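Local coordinates for protein ATP-dependent RNA helicase HrpB (Escherichia coli, PDB 6EUD) that hydrolyses ATP to ADP and phosphate, belongs to the DExH-box RNA helicases and probably binds single-stranded RNA, at residues D574-D579 and Q601-P606; N617-R620 and V626-W629; R639-A644 and P653-E658; P670-V675 and R679-L684; I718-H723 and P744-G749. One frame throughout, in Å; residues are numbered along the deposited sequence.

Contact 1: residues D574-D579 and Q601-P606; sequences DTVEWD and QPLAKP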
# COMPACT_ATOMS: atom_id res chain seq x y z
N ASP A 574 -5.80 22.67 23.27
CA ASP A 574 -6.17 22.85 24.67
C ASP A 574 -7.05 21.70 25.18
O ASP A 574 -7.79 21.08 24.41
CB ASP A 574 -6.89 24.19 24.86
CG ASP A 574 -6.07 25.37 24.37
OD1 ASP A 574 -4.82 25.27 24.38
OD2 ASP A 574 -6.67 26.39 23.98
N THR A 575 -6.95 21.40 26.47
CA THR A 575 -7.74 20.32 27.04
C THR A 575 -8.28 20.70 28.40
O THR A 575 -7.54 21.15 29.27
CB THR A 575 -6.92 19.03 27.17
OG1 THR A 575 -6.39 18.66 25.89
CG2 THR A 575 -7.80 17.89 27.68
N VAL A 576 -9.59 20.53 28.58
CA VAL A 576 -10.18 20.68 29.91
C VAL A 576 -11.01 19.45 30.21
O VAL A 576 -11.80 19.00 29.38
CB VAL A 576 -11.03 21.96 30.03
CG1 VAL A 576 -11.73 21.99 31.36
CG2 VAL A 576 -10.17 23.18 29.91
N GLU A 577 -10.83 18.90 31.40
CA GLU A 577 -11.52 17.69 31.83
C GLU A 577 -11.37 17.53 33.33
O GLU A 577 -10.60 18.25 33.97
CB GLU A 577 -10.94 16.47 31.12
CG GLU A 577 -9.51 16.21 31.53
CD GLU A 577 -8.78 15.36 30.55
OE1 GLU A 577 -7.87 14.61 30.96
OE2 GLU A 577 -9.12 15.43 29.35
N TRP A 578 -12.11 16.57 33.90
CA TRP A 578 -12.05 16.32 35.33
C TRP A 578 -11.33 15.00 35.65
O TRP A 578 -11.76 13.92 35.23
CB TRP A 578 -13.45 16.30 35.94
CG TRP A 578 -13.45 16.13 37.42
CD1 TRP A 578 -13.64 14.97 38.11
CD2 TRP A 578 -13.25 17.16 38.41
NE1 TRP A 578 -13.57 15.21 39.46
CE2 TRP A 578 -13.33 16.54 39.67
CE3 TRP A 578 -13.01 18.54 38.34
CZ2 TRP A 578 -13.19 17.26 40.87
CZ3 TRP A 578 -12.86 19.25 39.54
CH2 TRP A 578 -12.96 18.60 40.78
N ASP A 579 -10.25 15.11 36.41
CA ASP A 579 -9.49 13.95 36.86
C ASP A 579 -10.14 13.34 38.11
O ASP A 579 -9.97 13.84 39.24
CB ASP A 579 -8.03 14.36 37.12
CG ASP A 579 -7.17 13.21 37.59
OD1 ASP A 579 -7.61 12.04 37.47
OD2 ASP A 579 -6.03 13.47 38.03
N GLN A 601 1.56 23.77 29.06
CA GLN A 601 1.43 24.93 29.92
C GLN A 601 0.04 24.99 30.51
O GLN A 601 -0.90 24.47 29.93
CB GLN A 601 1.75 26.21 29.15
CG GLN A 601 1.00 26.37 27.83
CD GLN A 601 1.35 27.66 27.09
OE1 GLN A 601 1.66 27.65 25.89
NE2 GLN A 601 1.30 28.79 27.80
N PRO A 602 -0.10 25.63 31.69
CA PRO A 602 -1.44 25.81 32.26
C PRO A 602 -2.30 26.69 31.37
O PRO A 602 -1.83 27.68 30.82
CB PRO A 602 -1.16 26.47 33.62
CG PRO A 602 0.22 27.03 33.51
CD PRO A 602 0.96 26.13 32.59
N LEU A 603 -3.56 26.31 31.23
CA LEU A 603 -4.46 27.05 30.36
C LEU A 603 -4.76 28.44 30.93
O LEU A 603 -5.37 28.57 32.00
CB LEU A 603 -5.76 26.26 30.16
CG LEU A 603 -6.65 26.60 28.96
CD1 LEU A 603 -5.88 26.49 27.66
CD2 LEU A 603 -7.84 25.69 28.93
N ALA A 604 -4.31 29.47 30.23
CA ALA A 604 -4.66 30.85 30.57
C ALA A 604 -6.16 31.05 30.34
O ALA A 604 -6.78 30.24 29.65
CB ALA A 604 -3.85 31.84 29.74
N LYS A 605 -6.72 32.11 30.91
CA LYS A 605 -8.14 32.43 30.75
C LYS A 605 -8.53 32.38 29.27
O LYS A 605 -8.16 33.27 28.50
CB LYS A 605 -8.46 33.81 31.32
CG LYS A 605 -7.39 34.37 32.23
CD LYS A 605 -7.23 35.87 32.03
CE LYS A 605 -6.16 36.45 32.93
NZ LYS A 605 -5.71 37.81 32.49
N PRO A 606 -9.27 31.34 28.87
CA PRO A 606 -9.53 31.11 27.45
C PRO A 606 -10.76 31.84 26.92
O PRO A 606 -11.70 32.12 27.67
CB PRO A 606 -9.74 29.60 27.38
CG PRO A 606 -10.19 29.20 28.78
CD PRO A 606 -9.97 30.36 29.71
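Leu603 reaches Asp574 and Val576 across the middle strand of a three-stranded antiparallel sheet, in which 571-579 and 596-602 are the outer strands and 584-593 runs between them. Asp574 and Val576, two residues apart on one strand, point to the same side of the sheet, and Leu603 fills the interval between them from just beyond the end of the other outer strand. Its two branches divide the work. CD1 sits directly above the carboxylate carbon, 3.5 Å from Asp574 CG, and is almost equally far from the two oxygens. CD2 meets Val576 CG2 at 3.6 Å. Leu603 crosses both partners at about a right angle. With chi1 at -160°, Leu603 CG stands opposite its own backbone N, which swings the fork over the sheet. CA atoms remain 7.3 Å apart even at the closest pair, Asp574 and Leu603, and no hydrogen bond links the two segments, so side chains alone make this contact.

In the second shell, Arg589 of the middle strand forms a salt bridge with Asp574 OD1, which probably keeps the buried carboxylate charged beneath the apolar methyl. Val576 also packs on Leu585 of that strand and on Ala614 of helix 608-622. From the same helix, Asn617 holds the backbone of the first strand: its ND2 donates to Asp574 O over 2.7 Å.

Contact 2: residues N617-R620 and V626-W629; sequences NGIR and VLNW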
# COMPACT_ATOMS: atom_id res chain seq x y z
N ASN A 617 -11.94 18.10 23.53
CA ASN A 617 -10.74 17.28 23.68
C ASN A 617 -10.74 16.49 24.99
O ASN A 617 -10.22 15.37 25.06
CB ASN A 617 -9.49 18.16 23.61
CG ASN A 617 -9.25 18.74 22.22
OD1 ASN A 617 -9.55 18.10 21.22
ND2 ASN A 617 -8.71 19.95 22.16
N GLY A 618 -11.33 17.08 26.02
CA GLY A 618 -11.47 16.41 27.30
C GLY A 618 -12.41 15.22 27.17
O GLY A 618 -12.19 14.17 27.78
N ILE A 619 -13.46 15.40 26.37
CA ILE A 619 -14.42 14.33 26.11
C ILE A 619 -13.73 13.20 25.35
O ILE A 619 -13.92 12.02 25.67
CB ILE A 619 -15.64 14.85 25.32
CG1 ILE A 619 -16.38 15.91 26.13
CG2 ILE A 619 -16.56 13.68 24.92
CD1 ILE A 619 -17.41 16.67 25.34
N ARG A 620 -12.91 13.57 24.37
CA ARG A 620 -12.06 12.60 23.68
C ARG A 620 -11.15 11.87 24.67
O ARG A 620 -10.81 10.72 24.45
CB ARG A 620 -11.23 13.26 22.60
CG ARG A 620 -12.07 13.90 21.54
CD ARG A 620 -11.34 14.06 20.23
NE ARG A 620 -12.32 14.47 19.24
CZ ARG A 620 -12.56 15.72 18.89
NH1 ARG A 620 -11.82 16.70 19.40
NH2 ARG A 620 -13.51 15.98 18.00
N VAL A 626 -19.17 11.23 29.81
CA VAL A 626 -19.31 12.47 30.59
C VAL A 626 -20.51 13.29 30.16
O VAL A 626 -20.89 14.23 30.84
CB VAL A 626 -18.05 13.39 30.52
CG1 VAL A 626 -16.87 12.78 31.29
CG2 VAL A 626 -17.68 13.73 29.08
N LEU A 627 -21.11 12.93 29.03
CA LEU A 627 -22.33 13.56 28.57
C LEU A 627 -23.53 12.92 29.25
O LEU A 627 -23.40 11.86 29.89
CB LEU A 627 -22.45 13.44 27.05
CG LEU A 627 -21.25 14.09 26.37
CD1 LEU A 627 -21.31 13.86 24.88
CD2 LEU A 627 -21.21 15.58 26.72
N ASN A 628 -24.69 13.57 29.14
CA ASN A 628 -25.91 13.02 29.74
C ASN A 628 -26.69 12.12 28.80
O ASN A 628 -27.50 12.59 27.99
CB ASN A 628 -26.82 14.14 30.23
CG ASN A 628 -28.02 13.62 30.97
OD1 ASN A 628 -27.96 12.53 31.55
ND2 ASN A 628 -29.11 14.38 30.98
N TRP A 629 -26.45 10.82 28.91
CA TRP A 629 -27.11 9.85 28.05
C TRP A 629 -28.40 9.34 28.67
O TRP A 629 -28.39 8.34 29.38
CB TRP A 629 -26.15 8.70 27.76
CG TRP A 629 -25.08 9.14 26.82
CD1 TRP A 629 -23.87 9.66 27.15
CD2 TRP A 629 -25.16 9.15 25.39
NE1 TRP A 629 -23.17 9.97 26.00
CE2 TRP A 629 -23.95 9.67 24.91
CE3 TRP A 629 -26.14 8.76 24.47
CZ2 TRP A 629 -23.68 9.82 23.54
CZ3 TRP A 629 -25.89 8.90 23.11
CH2 TRP A 629 -24.66 9.43 22.65
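While Ile619 packs on Val626 and Leu627, the flat guanidinium of its helical neighbour Arg620 is engaged at its edge: Asn617 OD1 lies in its plane, 3.2 Å from Arg620 NH1. This bond, within one helical turn, is weak, with an N-H...O angle of 128°. Further partners come from helices 657-662 and 664-667: Glu665 forms a salt bridge with NH2 of Arg620, and Leu661 O accepts from NE, so the group is held through several nitrogens at once. The indole of Trp629, on the loop, is fixed at its NE1 by Leu624 O and packs on Ile686 and Leu690.

Between the segments everything is aliphatic. Ile619 CG1 meets Val626 CG2 at 3.9 Å, and one carbon further out Ile619 CD1 comes to 4.2 Å from Leu627 CD2. The successive carbons of one branch thus touch successive residues of the loop. Ile619 crosses Leu627 at about a right angle. Ile619 CG1 lies beside the backbone N (chi1 -62°) and chi2 is extended at 168°, which carries CD1 outward to Leu627. Val626 CA is the nearest to the helix, 6.9 Å from Ile619 CA, and its CB points toward it, whereas Leu627 gets there only with the end of its side chain. Leu668 touches both Ile619 and Leu627 and adds to the apolar cluster.

The geometry is that of a helix-loop-helix connection: the chain leaves helix 608-622, folds its loop back against the last turn, and enters helix 631-646.

Contact 3: residues R639-A644 and P653-E658; sequences RLLCAA and PAVDDE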
# COMPACT_ATOMS: atom_id res chain seq x y z
N ARG A 639 -31.72 3.44 17.66
CA ARG A 639 -32.61 3.48 16.49
C ARG A 639 -31.86 3.88 15.23
O ARG A 639 -32.16 3.37 14.14
CB ARG A 639 -33.76 4.45 16.75
CG ARG A 639 -34.77 3.85 17.72
CD ARG A 639 -35.64 4.91 18.37
NE ARG A 639 -36.46 5.56 17.35
CZ ARG A 639 -36.93 6.79 17.46
NH1 ARG A 639 -36.64 7.50 18.55
NH2 ARG A 639 -37.64 7.32 16.49
N LEU A 640 -30.88 4.78 15.37
CA LEU A 640 -30.04 5.16 14.23
C LEU A 640 -29.19 3.97 13.74
O LEU A 640 -29.02 3.77 12.53
CB LEU A 640 -29.14 6.34 14.60
CG LEU A 640 -29.95 7.64 14.68
CD1 LEU A 640 -29.12 8.80 15.26
CD2 LEU A 640 -30.52 7.98 13.29
N LEU A 641 -28.68 3.18 14.68
CA LEU A 641 -27.92 2.00 14.34
C LEU A 641 -28.80 1.02 13.58
O LEU A 641 -28.38 0.48 12.55
CB LEU A 641 -27.35 1.31 15.58
CG LEU A 641 -26.19 1.97 16.33
CD1 LEU A 641 -25.79 1.12 17.55
CD2 LEU A 641 -25.01 2.20 15.39
N CYS A 642 -30.03 0.80 14.09
CA CYS A 642 -30.95 -0.17 13.47
C CYS A 642 -31.44 0.28 12.10
O CYS A 642 -31.52 -0.54 11.19
CB CYS A 642 -32.13 -0.45 14.39
SG CYS A 642 -31.59 -1.37 15.85
N ALA A 643 -31.76 1.56 11.96
CA ALA A 643 -32.13 2.13 10.65
C ALA A 643 -31.09 1.85 9.59
O ALA A 643 -31.43 1.55 8.44
CB ALA A 643 -32.35 3.65 10.77
N ALA A 644 -29.81 1.93 9.96
CA ALA A 644 -28.74 1.72 8.98
C ALA A 644 -28.70 0.25 8.54
O ALA A 644 -28.28 -0.06 7.43
CB ALA A 644 -27.39 2.16 9.53
N PRO A 653 -26.58 8.56 9.59
CA PRO A 653 -25.29 8.90 10.20
C PRO A 653 -24.72 7.77 11.04
O PRO A 653 -25.44 7.06 11.73
CB PRO A 653 -25.62 10.11 11.08
CG PRO A 653 -27.05 9.98 11.36
CD PRO A 653 -27.65 9.42 10.09
N ALA A 654 -23.41 7.60 10.96
CA ALA A 654 -22.72 6.71 11.86
C ALA A 654 -22.81 7.29 13.27
O ALA A 654 -22.66 8.49 13.48
CB ALA A 654 -21.27 6.54 11.44
N VAL A 655 -23.10 6.42 14.24
CA VAL A 655 -23.26 6.85 15.61
C VAL A 655 -22.58 5.87 16.56
O VAL A 655 -22.98 5.72 17.70
CB VAL A 655 -24.75 6.97 15.99
CG1 VAL A 655 -25.38 8.14 15.25
CG2 VAL A 655 -25.49 5.67 15.69
N ASP A 656 -21.54 5.22 16.07
CA ASP A 656 -20.65 4.44 16.94
C ASP A 656 -19.78 5.41 17.74
O ASP A 656 -19.59 6.55 17.32
CB ASP A 656 -19.80 3.50 16.11
CG ASP A 656 -19.01 4.24 15.05
OD1 ASP A 656 -19.63 4.71 14.07
OD2 ASP A 656 -17.78 4.34 15.20
N ASP A 657 -19.24 4.95 18.86
CA ASP A 657 -18.46 5.80 19.75
C ASP A 657 -17.36 6.56 19.03
O ASP A 657 -17.19 7.76 19.24
CB ASP A 657 -17.88 4.99 20.90
CG ASP A 657 -18.81 4.91 22.08
OD1 ASP A 657 -20.05 4.91 21.87
OD2 ASP A 657 -18.33 4.84 23.23
N GLU A 658 -16.62 5.88 18.16
CA GLU A 658 -15.50 6.57 17.52
C GLU A 658 -15.94 7.63 16.51
O GLU A 658 -15.34 8.70 16.46
CB GLU A 658 -14.55 5.57 16.86
CG GLU A 658 -13.13 6.14 16.72
CD GLU A 658 -12.16 5.19 16.02
OE1 GLU A 658 -12.50 4.00 15.85
OE2 GLU A 658 -11.06 5.65 15.64
O HOH W 1 -26.35 4.69 12.01
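Val655 wedges its two methyls against consecutive leucines of helix 631-646, and here the packing is tight. CG2 approaches Leu641 CD2 to 3.5 Å and is also 3.9 Å from Leu640 CB, while CG1 rests 3.8 Å from Leu640 CD1. Leu640 meets the valine at about a right angle; Leu641 comes to it more aslant. Leu640, whose CB faces the loop, and Val655 form the buried part. Leu641 lies toward solvent and turns its CD2 to the valine only with the tip of its side chain, short as that contact is. With chi1 at -69°, Val655 CG1 is opposite the carbonyl carbon and CG2 falls between N and C, which puts this methyl between the leucines.

Toward Pro653 the contact loosens. The ring's CG is 4.4 Å from Leu640 CD2, and a water mediates between the backbones, donating to Pro653 O at 2.6 Å and, more weakly, to Leu640 O at 2.9 Å. No direct hydrogen bond joins the segments. Asp656 and the residues after it turn away to the more open side, where Asp656 serves as N-cap of helix 657-662, its OD1 also bonded to Ser659 OG.

The contact therefore ties the loop leading into helix 657-662 to helix 631-646. Helix 696-705 packs on the latter too, its Leu702 touching Leu640, and Pro653 packs on Leu694 just ahead of it.

Contact 4: residues P670-V675 and R679-L684; sequences PHMTGV and RGLKSL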
# COMPACT_ATOMS: atom_id res chain seq x y z
N PRO A 670 -21.99 22.87 18.10
CA PRO A 670 -23.01 23.90 17.84
C PRO A 670 -23.95 24.16 19.01
O PRO A 670 -24.47 25.26 19.12
CB PRO A 670 -23.81 23.31 16.67
CG PRO A 670 -22.83 22.47 15.96
CD PRO A 670 -21.95 21.87 17.02
N HIS A 671 -24.16 23.16 19.88
CA HIS A 671 -25.09 23.32 20.99
C HIS A 671 -24.45 23.83 22.29
O HIS A 671 -25.12 23.93 23.31
CB HIS A 671 -25.78 21.99 21.26
CG HIS A 671 -26.55 21.46 20.09
ND1 HIS A 671 -27.89 21.71 19.91
CD2 HIS A 671 -26.16 20.69 19.05
CE1 HIS A 671 -28.30 21.12 18.80
NE2 HIS A 671 -27.27 20.49 18.26
N MET A 672 -23.17 24.15 22.25
CA MET A 672 -22.43 24.44 23.47
C MET A 672 -22.40 25.91 23.84
O MET A 672 -21.57 26.34 24.64
CB MET A 672 -21.00 23.90 23.36
CG MET A 672 -20.92 22.39 23.35
SD MET A 672 -19.23 21.79 23.42
CE MET A 672 -18.72 22.40 25.04
N THR A 673 -23.31 26.68 23.27
CA THR A 673 -23.40 28.09 23.61
C THR A 673 -23.84 28.23 25.07
O THR A 673 -24.83 27.63 25.48
CB THR A 673 -24.38 28.83 22.69
OG1 THR A 673 -24.07 28.52 21.33
CG2 THR A 673 -24.27 30.34 22.91
N GLY A 674 -23.09 29.01 25.84
CA GLY A 674 -23.45 29.25 27.22
C GLY A 674 -22.93 28.22 28.20
O GLY A 674 -23.08 28.38 29.41
N VAL A 675 -22.33 27.14 27.69
CA VAL A 675 -21.64 26.20 28.57
C VAL A 675 -20.33 26.82 29.04
O VAL A 675 -19.41 27.01 28.25
CB VAL A 675 -21.36 24.87 27.88
CG1 VAL A 675 -20.58 23.95 28.80
CG2 VAL A 675 -22.65 24.21 27.42
N ARG A 679 -19.54 21.38 34.58
CA ARG A 679 -20.88 21.06 35.07
C ARG A 679 -21.96 21.13 33.98
O ARG A 679 -22.95 20.40 34.02
CB ARG A 679 -21.25 22.00 36.22
CG ARG A 679 -20.26 21.99 37.38
CD ARG A 679 -20.27 23.32 38.12
NE ARG A 679 -20.09 23.14 39.56
CZ ARG A 679 -20.72 23.86 40.48
NH1 ARG A 679 -21.58 24.81 40.12
NH2 ARG A 679 -20.50 23.63 41.77
N GLY A 680 -21.76 22.02 33.02
CA GLY A 680 -22.74 22.26 31.98
C GLY A 680 -22.70 21.21 30.91
O GLY A 680 -23.63 21.11 30.11
N LEU A 681 -21.62 20.42 30.87
CA LEU A 681 -21.52 19.31 29.92
C LEU A 681 -22.69 18.32 30.07
O LEU A 681 -23.15 17.77 29.08
CB LEU A 681 -20.20 18.56 30.08
CG LEU A 681 -18.97 19.15 29.38
CD1 LEU A 681 -17.75 18.24 29.52
CD2 LEU A 681 -19.28 19.41 27.91
N LYS A 682 -23.15 18.09 31.30
CA LYS A 682 -24.26 17.18 31.56
C LYS A 682 -25.61 17.81 31.18
O LYS A 682 -26.61 17.13 31.14
CB LYS A 682 -24.30 16.75 33.03
CG LYS A 682 -23.29 15.68 33.44
CD LYS A 682 -23.67 14.31 32.88
CE LYS A 682 -22.81 13.20 33.47
NZ LYS A 682 -23.12 11.86 32.88
N SER A 683 -25.62 19.10 30.89
CA SER A 683 -26.85 19.82 30.54
C SER A 683 -27.18 19.79 29.04
O SER A 683 -28.29 20.11 28.62
CB SER A 683 -26.74 21.27 31.01
OG SER A 683 -26.32 21.33 32.36
N LEU A 684 -26.18 19.45 28.23
CA LEU A 684 -26.38 19.37 26.78
C LEU A 684 -27.43 18.34 26.44
O LEU A 684 -27.40 17.22 26.96
CB LEU A 684 -25.07 19.02 26.09
CG LEU A 684 -23.98 20.07 26.26
CD1 LEU A 684 -22.64 19.49 25.84
CD2 LEU A 684 -24.31 21.33 25.48
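Leu684 projects across the loop toward Val675 and Met672, meeting the valine at about a right angle and the methionine at a slant. One methyl does most of the touching: Leu684 CD2 lies 3.8 Å from Val675 CG2, 4.1 Å from Met672 CG and 3.5 Å from the carbonyl oxygen of His671. The other methyl, CD1, stays 4.2 Å from Met672 CG, so both methyls of the fork face that carbon from one side.

Met672 then bends at its third torsion (chi3 63°), turning its terminal CE toward Leu681, where it comes 4.2 Å from CD2, again aslant. Val675 divides its branches between two neighbours. Its CG1, opposite the backbone N at chi1 177°, lies against the bare backbone of Gly680, with Val675 CG1 4.1 Å from Gly680 C; its CG2 serves Leu684. The backbones come close there, with Val675 CA and Gly680 CA 5.3 Å apart.

A type II beta turn from Met672 to Val675, closed by Val675 N bonding to Met672 O, brings these two side chains round to Leu684. Gly674, with phi 87°, takes the third position of that turn. Helix 608-622 packs under the methionine and valine through Met615.

No hydrogen bond links the two segments; polar links near the contact include the turn bond and that of Val675 O to His612 NE2. The contact consists mostly of aliphatic and thioether carbons, with the His671 carbonyl and the Gly680 backbone also touched, and its cohesion is therefore mainly hydrophobic and dispersive.

Contact 5: residues I718-H723 and P744-G749; sequences IAIRYH and PTIAQG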
# COMPACT_ATOMS: atom_id res chain seq x y z
N ILE A 718 -47.48 1.81 23.27
CA ILE A 718 -46.50 0.99 23.96
C ILE A 718 -45.08 1.24 23.41
O ILE A 718 -44.87 1.28 22.18
CB ILE A 718 -46.83 -0.51 23.86
CG1 ILE A 718 -48.31 -0.79 24.18
CG2 ILE A 718 -45.92 -1.32 24.77
CD1 ILE A 718 -48.77 -0.27 25.53
N ALA A 719 -44.12 1.43 24.31
CA ALA A 719 -42.74 1.72 23.94
C ALA A 719 -42.09 0.54 23.25
O ALA A 719 -42.19 -0.60 23.71
CB ALA A 719 -41.93 2.10 25.17
N ILE A 720 -41.44 0.80 22.13
CA ILE A 720 -40.62 -0.21 21.49
C ILE A 720 -39.20 -0.15 22.07
O ILE A 720 -38.64 0.93 22.25
CB ILE A 720 -40.59 0.00 19.98
CG1 ILE A 720 -42.00 -0.17 19.39
CG2 ILE A 720 -39.58 -0.92 19.32
CD1 ILE A 720 -42.06 -0.03 17.86
N ARG A 721 -38.62 -1.30 22.38
CA ARG A 721 -37.30 -1.37 22.99
C ARG A 721 -36.29 -1.76 21.93
O ARG A 721 -36.23 -2.92 21.48
CB ARG A 721 -37.30 -2.37 24.17
CG ARG A 721 -36.07 -2.31 25.09
CD ARG A 721 -35.70 -3.71 25.64
NE ARG A 721 -36.89 -4.40 26.12
CZ ARG A 721 -37.09 -5.72 26.06
NH1 ARG A 721 -36.18 -6.53 25.53
NH2 ARG A 721 -38.22 -6.22 26.52
N TYR A 722 -35.50 -0.80 21.48
CA TYR A 722 -34.51 -1.11 20.46
C TYR A 722 -33.22 -1.59 21.10
O TYR A 722 -32.96 -1.34 22.28
CB TYR A 722 -34.24 0.10 19.57
CG TYR A 722 -35.43 0.50 18.73
CD1 TYR A 722 -35.62 -0.02 17.46
CD2 TYR A 722 -36.39 1.37 19.24
CE1 TYR A 722 -36.73 0.35 16.71
CE2 TYR A 722 -37.48 1.75 18.50
CZ TYR A 722 -37.64 1.23 17.23
OH TYR A 722 -38.73 1.59 16.50
N HIS A 723 -32.43 -2.27 20.30
CA HIS A 723 -31.21 -2.88 20.75
C HIS A 723 -30.24 -2.93 19.57
O HIS A 723 -30.68 -3.02 18.41
CB HIS A 723 -31.48 -4.27 21.31
CG HIS A 723 -30.31 -4.87 22.01
ND1 HIS A 723 -29.30 -5.52 21.34
CD2 HIS A 723 -29.99 -4.94 23.33
CE1 HIS A 723 -28.40 -5.95 22.21
NE2 HIS A 723 -28.80 -5.62 23.42
N PRO A 744 -47.27 -7.23 14.43
CA PRO A 744 -46.80 -5.86 14.14
C PRO A 744 -45.41 -5.81 13.50
O PRO A 744 -44.58 -6.67 13.78
CB PRO A 744 -46.78 -5.19 15.53
CG PRO A 744 -47.80 -5.94 16.31
CD PRO A 744 -47.82 -7.35 15.79
N THR A 745 -45.17 -4.82 12.65
CA THR A 745 -43.87 -4.65 12.02
C THR A 745 -43.52 -3.19 11.89
O THR A 745 -44.40 -2.34 11.80
CB THR A 745 -43.80 -5.27 10.61
OG1 THR A 745 -44.73 -4.61 9.75
CG2 THR A 745 -44.09 -6.75 10.65
N ILE A 746 -42.22 -2.91 11.86
CA ILE A 746 -41.72 -1.57 11.62
C ILE A 746 -40.77 -1.60 10.43
O ILE A 746 -40.66 -2.63 9.76
CB ILE A 746 -41.01 -1.01 12.86
CG1 ILE A 746 -39.80 -1.89 13.20
CG2 ILE A 746 -41.97 -0.96 14.02
CD1 ILE A 746 -39.10 -1.46 14.46
N ALA A 747 -40.07 -0.49 10.17
CA ALA A 747 -39.05 -0.41 9.13
C ALA A 747 -39.60 -0.78 7.75
O ALA A 747 -39.12 -1.71 7.12
CB ALA A 747 -37.84 -1.30 9.50
N GLN A 748 -40.63 -0.06 7.30
CA GLN A 748 -41.29 -0.33 6.02
C GLN A 748 -41.74 -1.78 5.90
O GLN A 748 -41.62 -2.38 4.82
CB GLN A 748 -40.36 0.06 4.85
CG GLN A 748 -39.99 1.54 4.88
CD GLN A 748 -39.09 1.98 3.74
OE1 GLN A 748 -38.88 1.25 2.77
NE2 GLN A 748 -38.53 3.18 3.86
N GLY A 749 -42.23 -2.36 7.00
CA GLY A 749 -42.73 -3.73 6.97
C GLY A 749 -41.68 -4.84 6.97
O GLY A 749 -41.99 -6.01 6.82
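Ile746 is the residue most buried here, and its two ends serve two partners: CG2 lies 4.0 Å from Ile720 CD1, and CD1 is 3.7 Å from both CE1 and OH of Tyr722. The two isoleucines run antiparallel alongside each other, while Ile746 and the tyrosine come from opposite sides and meet at the phenolic end. The first torsion of Ile746 is 61°, which leaves CG1 between the backbone N and the carbonyl carbon and sends CD1 to the ring.

Ile720 contributes twice. Besides its CD1, its CG2 sits 3.4 Å above one face of the Tyr722 ring, displaced from the ring centre. Both isoleucines lie on the same side of the ring plane, Ile746 CD1 obliquely at the CE1 and OH end. The CA atoms of Ile720 and Ile746 stay 10.0 Å apart, and the segments share no hydrogen bond; side chains span the whole distance. Both segments belong to one mixed sheet, as strands 717-721 and 745-746, and Leu753 of strand 751-758 touches both isoleucines. Trp646, from helix 631-646, packs on Ile746 and Tyr722 together.

The chemistry is a buried apolar cluster with one polar side-chain atom, Tyr722 OH, inside it. That atom bonds to Pro707 O, and Gln635 OE1 accepts from the backbone N of Tyr722. With both ends thus tied, the ring can offer its carbons to Ile746 without burying an unpartnered hydroxyl.

In the fold
Contacts 1, 2 and 5 are buried, whereas 3 and 4 are only partly so, and contact 3 alone has a bridging water. All five are packed mainly through carbon atoms, with no direct hydrogen bond between segments; polar ties do join contact 1 to contact 2 and contact 2 to contact 4, the latter through Leu627 O and Lys682 NZ. Helix 608-622 supplies half of contact 2, touches the strand of contact 1 and backs contact 4. Helix 631-646 similarly belongs to contact 3 and packs on contact 5, where Arg639 meets Tyr722. Contact 1 has a buried carboxylate, paired with Arg589, in a sheet; contact 5 packs within another sheet, about 45 Å away between centres.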